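Local coordinates for protein predicted ATPase of the ABC class (Vibrio vulnificus, PDB 5D6A) that is a predicted ATPase of the ABC class that binds the non-hydrolysable ATP analogue AMP-PNP and probably hydrolyses ATP through a P-loop domain, at residues 193-196 and 197-201; 209-212 and 213-216; 98-101 and 102-106. All coordinates share one frame; numbering follows the deposited sequence.

Interaction 1 of 3, residues 193-196 and 197-201; sequences DQEA and LREQL
Leu197, Arg198 and Glu199 return to the residues one turn earlier, Asp193, Gln194 and Glu195, in the last turns of helix 181-199. Backbone bonds carry the frame: Leu197 N donates to Asp193 O at 2.8 Å, Arg198 N to Gln194 O at 2.9 Å, and Glu199 N to Glu195 O at 2.9 Å. The next in the series, Gln200 N to Ala196 O at 3.4 Å, is weak, and Gln200 is the first residue to leave helical angles. Its CG lies between backbone N and carbonyl carbon (chi1 55°), which lays the chain beside Ala196 O; NE2 goes on to His244 O.

The charged contacts lie along one flank. Glu195 bends at chi2 and brings OE1 to the edge of the Arg198 guanidinium, the two planes 33° apart, in a long salt bridge of 3.8 Å to NH1. That guanidinium is held mainly from outside the helix, by Ser281 O and Asn284 OD1, so Glu195 is a secondary partner. Glu199, exposed and extended beyond CG, crosses Glu195 at a slant, the neighbouring carboxylates turned 78° from each other on the helix surface. Asp193 turns its own carboxylate to the backbone amides of Asn247 and Arg248.

The Leu197 chain passes beside Asp193 O, and its apolar packing is on Leu243 and Val295. Together these contacts form the C-terminal end of an alpha-helix, packed on strands 240-245 and 294-296 of the antiparallel sheet in the P-loop domain.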
loop_
_atom_site.group_PDB
_atom_site.type_symbol
_atom_site.label_atom_id
_atom_site.label_comp_id
_atom_site.label_asym_id
_atom_site.label_seq_id
_atom_site.Cartn_x
_atom_site.Cartn_y
_atom_site.Cartn_z
ATOM N N ASP A 193 33.188 -5.714 -5.944
ATOM C CA ASP A 193 32.943 -6.555 -7.110
ATOM C C ASP A 193 31.638 -6.147 -7.786
ATOM O O ASP A 193 31.569 -6.077 -9.011
ATOM C CB ASP A 193 32.892 -8.038 -6.722
ATOM C CG ASP A 193 34.256 -8.597 -6.328
ATOM O OD1 ASP A 193 35.262 -7.851 -6.372
ATOM O OD2 ASP A 193 34.319 -9.797 -5.986
ATOM N N GLN A 194 30.609 -5.880 -6.984
ATOM C CA GLN A 194 29.315 -5.452 -7.520
ATOM C C GLN A 194 29.418 -4.160 -8.324
ATOM O O GLN A 194 28.824 -4.048 -9.397
ATOM C CB GLN A 194 28.287 -5.308 -6.400
ATOM C CG GLN A 194 27.708 -6.638 -5.962
ATOM C CD GLN A 194 26.824 -6.533 -4.738
ATOM O OE1 GLN A 194 25.611 -6.713 -4.817
ATOM N NE2 GLN A 194 27.427 -6.219 -3.601
ATOM N N GLU A 195 30.174 -3.192 -7.814
ATOM C CA GLU A 195 30.353 -1.932 -8.525
ATOM C C GLU A 195 31.122 -2.186 -9.816
ATOM O O GLU A 195 30.738 -1.699 -10.880
ATOM C CB GLU A 195 31.088 -0.908 -7.657
ATOM C CG GLU A 195 31.319 0.442 -8.331
ATOM C CD GLU A 195 30.030 1.138 -8.744
ATOM O OE1 GLU A 195 28.953 0.802 -8.202
ATOM O OE2 GLU A 195 30.100 2.041 -9.607
ATOM N N ALA A 196 32.202 -2.959 -9.711
ATOM C CA ALA A 196 33.037 -3.305 -10.862
ATOM C C ALA A 196 32.226 -4.002 -11.953
ATOM O O ALA A 196 32.392 -3.709 -13.130
ATOM C CB ALA A 196 34.200 -4.183 -10.428
ATOM N N LEU A 197 31.353 -4.924 -11.552
ATOM C CA LEU A 197 30.497 -5.642 -12.499
ATOM C C LEU A 197 29.465 -4.704 -13.120
ATOM O O LEU A 197 29.129 -4.836 -14.296
ATOM C CB LEU A 197 29.785 -6.811 -11.812
ATOM C CG LEU A 197 30.671 -7.951 -11.301
ATOM C CD1 LEU A 197 29.850 -8.934 -10.481
ATOM C CD2 LEU A 197 31.375 -8.658 -12.450
ATOM N N ARG A 198 28.966 -3.757 -12.325
ATOM C CA ARG A 198 27.982 -2.795 -12.818
ATOM C C ARG A 198 28.599 -1.835 -13.836
ATOM O O ARG A 198 27.936 -1.442 -14.792
ATOM C CB ARG A 198 27.338 -2.014 -11.659
ATOM C CG ARG A 198 26.300 -0.994 -12.119
ATOM C CD ARG A 198 25.524 -0.345 -10.980
ATOM N NE ARG A 198 24.654 -1.290 -10.273
ATOM C CZ ARG A 198 24.967 -1.932 -9.146
ATOM N NH1 ARG A 198 26.143 -1.744 -8.552
ATOM N NH2 ARG A 198 24.089 -2.767 -8.602
ATOM N N GLU A 199 29.865 -1.475 -13.636
ATOM C CA GLU A 199 30.551 -0.550 -14.546
ATOM C C GLU A 199 30.852 -1.141 -15.926
ATOM O O GLU A 199 30.921 -0.404 -16.911
ATOM C CB GLU A 199 31.843 -0.015 -13.915
ATOM C CG GLU A 199 31.599 0.878 -12.707
ATOM C CD GLU A 199 32.860 1.522 -12.155
ATOM O OE1 GLU A 199 33.924 1.461 -12.813
ATOM O OE2 GLU A 199 32.774 2.110 -11.057
ATOM N N GLN A 200 31.020 -2.460 -16.004
ATOM C CA GLN A 200 31.328 -3.097 -17.289
ATOM C C GLN A 200 30.102 -3.687 -17.996
ATOM O O GLN A 200 30.237 -4.550 -18.865
ATOM C CB GLN A 200 32.444 -4.143 -17.134
ATOM C CG GLN A 200 32.190 -5.220 -16.098
ATOM C CD GLN A 200 33.366 -6.167 -15.955
ATOM O OE1 GLN A 200 33.974 -6.576 -16.943
ATOM N NE2 GLN A 200 33.682 -6.535 -14.721
ATOM N N LEU A 201 28.911 -3.214 -17.628
ATOM C CA LEU A 201 27.683 -3.653 -18.281
ATOM C C LEU A 201 27.586 -2.948 -19.621
ATOM O O LEU A 201 27.290 -3.563 -20.647
ATOM C CB LEU A 201 26.454 -3.306 -17.437
ATOM C CG LEU A 201 26.250 -4.076 -16.135
ATOM C CD1 LEU A 201 25.086 -3.489 -15.351
ATOM C CD2 LEU A 201 26.022 -5.552 -16.424
#

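Interaction 2 of 3, residues 209-212 and 213-216; sequences FVAN and GSIL
Ser214 meets the flat peptide carbonyl of Ala211 obliquely: OG is tilted 31° from the carbonyl plane and donates to Ala211 O at 2.7 Å, with a C=O...OG angle of 131°. No aromatic face takes part across the turn. The ring of Phe209 is engaged instead with Leu201, Val251 and Val295, and the amide of Asn212 turns from the 213-216 side, its OD1 accepting from the backbone N of Ala235.

The hydroxyl reaches the carbonyl because OG stands beside its own backbone N, anti to the carbonyl carbon (chi1 -63°). The same oxygen is also approached by Ser214 N at 3.4 Å, a weak bond that closes a type II beta turn from Ala211 to Ser214. Gly213 takes the third position of the turn with a positive phi, the usual place of glycine in a type II turn.

Beyond the turn only the Leu216 side chain reaches back to the strand. Its CD2 rests against CG1 of Val210 at 4.1 Å, a light apolar touch between two methyl groups. Ile294 and Phe233 touch both side chains. Leu216 also packs on Thr273, Leu274 and Ala277 of helix 271-280, and its side chain lies about 5 Å from a bound AMP-PNP.

One buried carbonyl oxygen thus takes a hydroxyl bond and a weak amide bond from the same residue. This ties the end of strand 206-211 to the loop and satisfies the serine hydroxyl within the protein, while the leucine beyond it adds apolar packing near the bound nucleotide.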
loop_
_atom_site.group_PDB
_atom_site.type_symbol
_atom_site.label_atom_id
_atom_site.label_comp_id
_atom_site.label_asym_id
_atom_site.label_seq_id
_atom_site.Cartn_x
_atom_site.Cartn_y
_atom_site.Cartn_z
ATOM N N PHE A 209 23.019 -8.410 -15.414
ATOM C CA PHE A 209 23.811 -9.633 -15.352
ATOM C C PHE A 209 23.451 -10.479 -14.130
ATOM O O PHE A 209 23.604 -10.030 -12.996
ATOM C CB PHE A 209 25.299 -9.288 -15.323
ATOM C CG PHE A 209 26.194 -10.473 -15.101
ATOM C CD1 PHE A 209 26.558 -11.296 -16.158
ATOM C CD2 PHE A 209 26.687 -10.759 -13.835
ATOM C CE1 PHE A 209 27.387 -12.386 -15.955
ATOM C CE2 PHE A 209 27.517 -11.846 -13.626
ATOM C CZ PHE A 209 27.869 -12.662 -14.687
ATOM N N VAL A 210 22.985 -11.703 -14.377
ATOM C CA VAL A 210 22.610 -12.632 -13.311
ATOM C C VAL A 210 23.627 -13.767 -13.257
ATOM O O VAL A 210 23.578 -14.698 -14.064
ATOM C CB VAL A 210 21.203 -13.221 -13.535
ATOM C CG1 VAL A 210 20.824 -14.152 -12.393
ATOM C CG2 VAL A 210 20.175 -12.109 -13.668
ATOM N N ALA A 211 24.543 -13.687 -12.300
ATOM C CA ALA A 211 25.589 -14.693 -12.142
ATOM C C ALA A 211 25.029 -16.088 -11.856
ATOM O O ALA A 211 24.006 -16.231 -11.184
ATOM C CB ALA A 211 26.535 -14.277 -11.023
ATOM N N ASN A 212 25.699 -17.113 -12.379
ATOM C CA ASN A 212 25.296 -18.494 -12.115
ATOM C C ASN A 212 25.558 -18.817 -10.650
ATOM O O ASN A 212 26.604 -18.461 -10.108
ATOM C CB ASN A 212 26.048 -19.485 -13.015
ATOM C CG ASN A 212 25.570 -19.456 -14.456
ATOM O OD1 ASN A 212 24.512 -18.908 -14.766
ATOM N ND2 ASN A 212 26.340 -20.071 -15.344
ATOM N N GLY A 213 24.603 -19.489 -10.016
ATOM C CA GLY A 213 24.714 -19.840 -8.605
ATOM C C GLY A 213 23.937 -18.878 -7.723
ATOM O O GLY A 213 23.969 -18.989 -6.495
ATOM N N SER A 214 23.239 -17.928 -8.346
ATOM C CA SER A 214 22.448 -16.956 -7.605
ATOM C C SER A 214 21.163 -17.592 -7.098
ATOM O O SER A 214 20.642 -18.530 -7.704
ATOM C CB SER A 214 22.080 -15.760 -8.496
ATOM O OG SER A 214 23.224 -15.056 -8.937
ATOM N N ILE A 215 20.664 -17.079 -5.980
ATOM C CA ILE A 215 19.406 -17.531 -5.407
ATOM C C ILE A 215 18.450 -16.347 -5.530
ATOM O O ILE A 215 18.555 -15.366 -4.792
ATOM C CB ILE A 215 19.567 -17.997 -3.951
ATOM C CG1 ILE A 215 20.558 -19.162 -3.891
ATOM C CG2 ILE A 215 18.227 -18.436 -3.381
ATOM C CD1 ILE A 215 20.767 -19.728 -2.503
ATOM N N LEU A 216 17.529 -16.450 -6.485
ATOM C CA LEU A 216 16.578 -15.379 -6.783
ATOM C C LEU A 216 15.345 -15.302 -5.860
ATOM O O LEU A 216 15.039 -14.229 -5.344
ATOM C CB LEU A 216 16.124 -15.490 -8.244
ATOM C CG LEU A 216 17.243 -15.615 -9.286
ATOM C CD1 LEU A 216 16.665 -15.721 -10.689
ATOM C CD2 LEU A 216 18.213 -14.452 -9.196
#

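Interaction 3 of 3, residues 98-101 and 102-106; sequences ARDF and IARSF
Asp100 and Arg104 form an i to i+4 salt bridge along helix 92-109, an alpha-helix of the N-terminal family region. The close part of the contact is this ion pair together with the turn behind it and the Phe101 ring. Arg104 runs extended from CG to NE and lays the edge of its guanidinium against Asp100 OD2: NE donates to it at 2.8 Å, nearly straight at 170° and within the guanidinium plane. The carboxylate itself is met from above its own plane, and the two flat groups stand 78° apart, so the pair is not a side-by-side double bridge. NH2 adds only a weak bond to the same oxygen, at 3.3 Å. Asp100 is brought to this side because CG lies anti to the backbone N (chi1 -179°), and OD2 also accepts from His187 of helix 181-199, which ties the ion pair to a neighbouring helix. Behind it the backbone repeats, with Ile102 N to Ala98 O at 2.9 Å and Arg104 N to Asp100 O at 3.1 Å, while Ile102 lays CG1 beside Ala98 O. The ring of Phe101 touches Ser105 OG obliquely through CE2, meets His187 edge-to-face and packs on Ala183 and Leu184.

The looser part is at Arg99, partly exposed, whose side chain adds little to the contact with residues 102-106. It is anchored elsewhere, by a salt bridge to Asp127 and hydrogen bonds to Ser128 and Val131.

Phe101 O is gripped twice by one residue, Ser105 N and Ser105 OG, both at 2.9 Å, one from either face of the carbonyl plane.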
loop_
_atom_site.group_PDB
_atom_site.type_symbol
_atom_site.label_atom_id
_atom_site.label_comp_id
_atom_site.label_asym_id
_atom_site.label_seq_id
_atom_site.Cartn_x
_atom_site.Cartn_y
_atom_site.Cartn_z
ATOM N N ALA A 98 32.682 -0.849 3.663
ATOM C CA ALA A 98 33.326 -0.625 4.950
ATOM C C ALA A 98 32.395 0.165 5.867
ATOM O O ALA A 98 32.205 -0.190 7.026
ATOM C CB ALA A 98 34.641 0.114 4.760
ATOM N N ARG A 99 31.810 1.233 5.332
ATOM C CA ARG A 99 30.872 2.069 6.087
ATOM C C ARG A 99 29.641 1.263 6.505
ATOM O O ARG A 99 29.112 1.439 7.605
ATOM C CB ARG A 99 30.440 3.264 5.242
ATOM C CG ARG A 99 31.543 4.269 4.951
ATOM C CD ARG A 99 31.178 5.126 3.750
ATOM N NE ARG A 99 29.876 5.766 3.916
ATOM C CZ ARG A 99 29.185 6.343 2.936
ATOM N NH1 ARG A 99 29.652 6.354 1.691
ATOM N NH2 ARG A 99 28.008 6.896 3.201
ATOM N N ASP A 100 29.187 0.387 5.610
ATOM C CA ASP A 100 28.036 -0.465 5.879
ATOM C C ASP A 100 28.380 -1.479 6.962
ATOM O O ASP A 100 27.614 -1.685 7.900
ATOM C CB ASP A 100 27.618 -1.211 4.611
ATOM C CG ASP A 100 26.408 -2.103 4.828
ATOM O OD1 ASP A 100 25.335 -1.579 5.193
ATOM O OD2 ASP A 100 26.523 -3.326 4.601
ATOM N N PHE A 101 29.543 -2.109 6.821
ATOM C CA PHE A 101 29.998 -3.117 7.771
ATOM C C PHE A 101 30.153 -2.519 9.171
ATOM O O PHE A 101 29.803 -3.156 10.164
ATOM C CB PHE A 101 31.320 -3.732 7.298
ATOM C CG PHE A 101 31.786 -4.894 8.136
ATOM C CD1 PHE A 101 31.384 -6.187 7.835
ATOM C CD2 PHE A 101 32.625 -4.694 9.221
ATOM C CE1 PHE A 101 31.810 -7.258 8.600
ATOM C CE2 PHE A 101 33.052 -5.759 9.989
ATOM C CZ PHE A 101 32.645 -7.043 9.680
ATOM N N ILE A 102 30.675 -1.295 9.241
ATOM C CA ILE A 102 30.859 -0.597 10.518
ATOM C C ILE A 102 29.516 -0.321 11.208
ATOM O O ILE A 102 29.405 -0.436 12.428
ATOM C CB ILE A 102 31.657 0.711 10.326
ATOM C CG1 ILE A 102 33.123 0.380 10.032
ATOM C CG2 ILE A 102 31.586 1.584 11.571
ATOM C CD1 ILE A 102 33.959 1.575 9.626
ATOM N N ALA A 103 28.503 0.035 10.421
ATOM C CA ALA A 103 27.167 0.295 10.957
ATOM C C ALA A 103 26.560 -0.982 11.537
ATOM O O ALA A 103 25.949 -0.958 12.605
ATOM C CB ALA A 103 26.264 0.856 9.873
ATOM N N ARG A 104 26.738 -2.095 10.825
ATOM C CA ARG A 104 26.215 -3.390 11.264
ATOM C C ARG A 104 26.964 -3.902 12.488
ATOM O O ARG A 104 26.373 -4.544 13.350
ATOM C CB ARG A 104 26.295 -4.416 10.137
ATOM C CG ARG A 104 25.505 -4.036 8.898
ATOM C CD ARG A 104 25.654 -5.084 7.811
ATOM N NE ARG A 104 25.077 -4.630 6.547
ATOM C CZ ARG A 104 23.794 -4.740 6.211
ATOM N NH1 ARG A 104 22.914 -5.298 7.037
ATOM N NH2 ARG A 104 23.387 -4.286 5.032
ATOM N N SER A 105 28.266 -3.627 12.548
ATOM C CA SER A 105 29.079 -4.032 13.692
ATOM C C SER A 105 28.642 -3.253 14.925
ATOM O O SER A 105 28.530 -3.811 16.012
ATOM C CB SER A 105 30.564 -3.784 13.425
ATOM O OG SER A 105 31.040 -4.601 12.373
ATOM N N PHE A 106 28.394 -1.960 14.737
ATOM C CA PHE A 106 27.947 -1.090 15.817
ATOM C C PHE A 106 26.584 -1.544 16.336
ATOM O O PHE A 106 26.323 -1.496 17.538
ATOM C CB PHE A 106 27.862 0.356 15.329
ATOM C CG PHE A 106 27.439 1.331 16.389
ATOM C CD1 PHE A 106 26.095 1.596 16.613
ATOM C CD2 PHE A 106 28.383 1.988 17.160
ATOM C CE1 PHE A 106 25.701 2.496 17.590
ATOM C CE2 PHE A 106 27.996 2.891 18.138
ATOM C CZ PHE A 106 26.654 3.145 18.354
#

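Along the chain interaction 3 comes first, on helix 92-109 of the N-terminal family region; interactions 1 and 2 follow within the P-loop domain range. Interaction 1 closes helix 181-199, and interaction 2 ends strand 206-211, the next element, so the two lie in succession with centres about 14 Å apart and touch where Leu201 CD2 meets Phe209 CB at 4.0 Å. Interaction 3 stands apart, its centre about 22 Å from that of interaction 1 and 25 Å from that of interaction 2. Helix 181-199 nevertheless joins them: its earlier turns pack on helix 92-109, its end on the four-stranded antiparallel sheet. Of the three, interaction 2 lies beside the bound nucleotide.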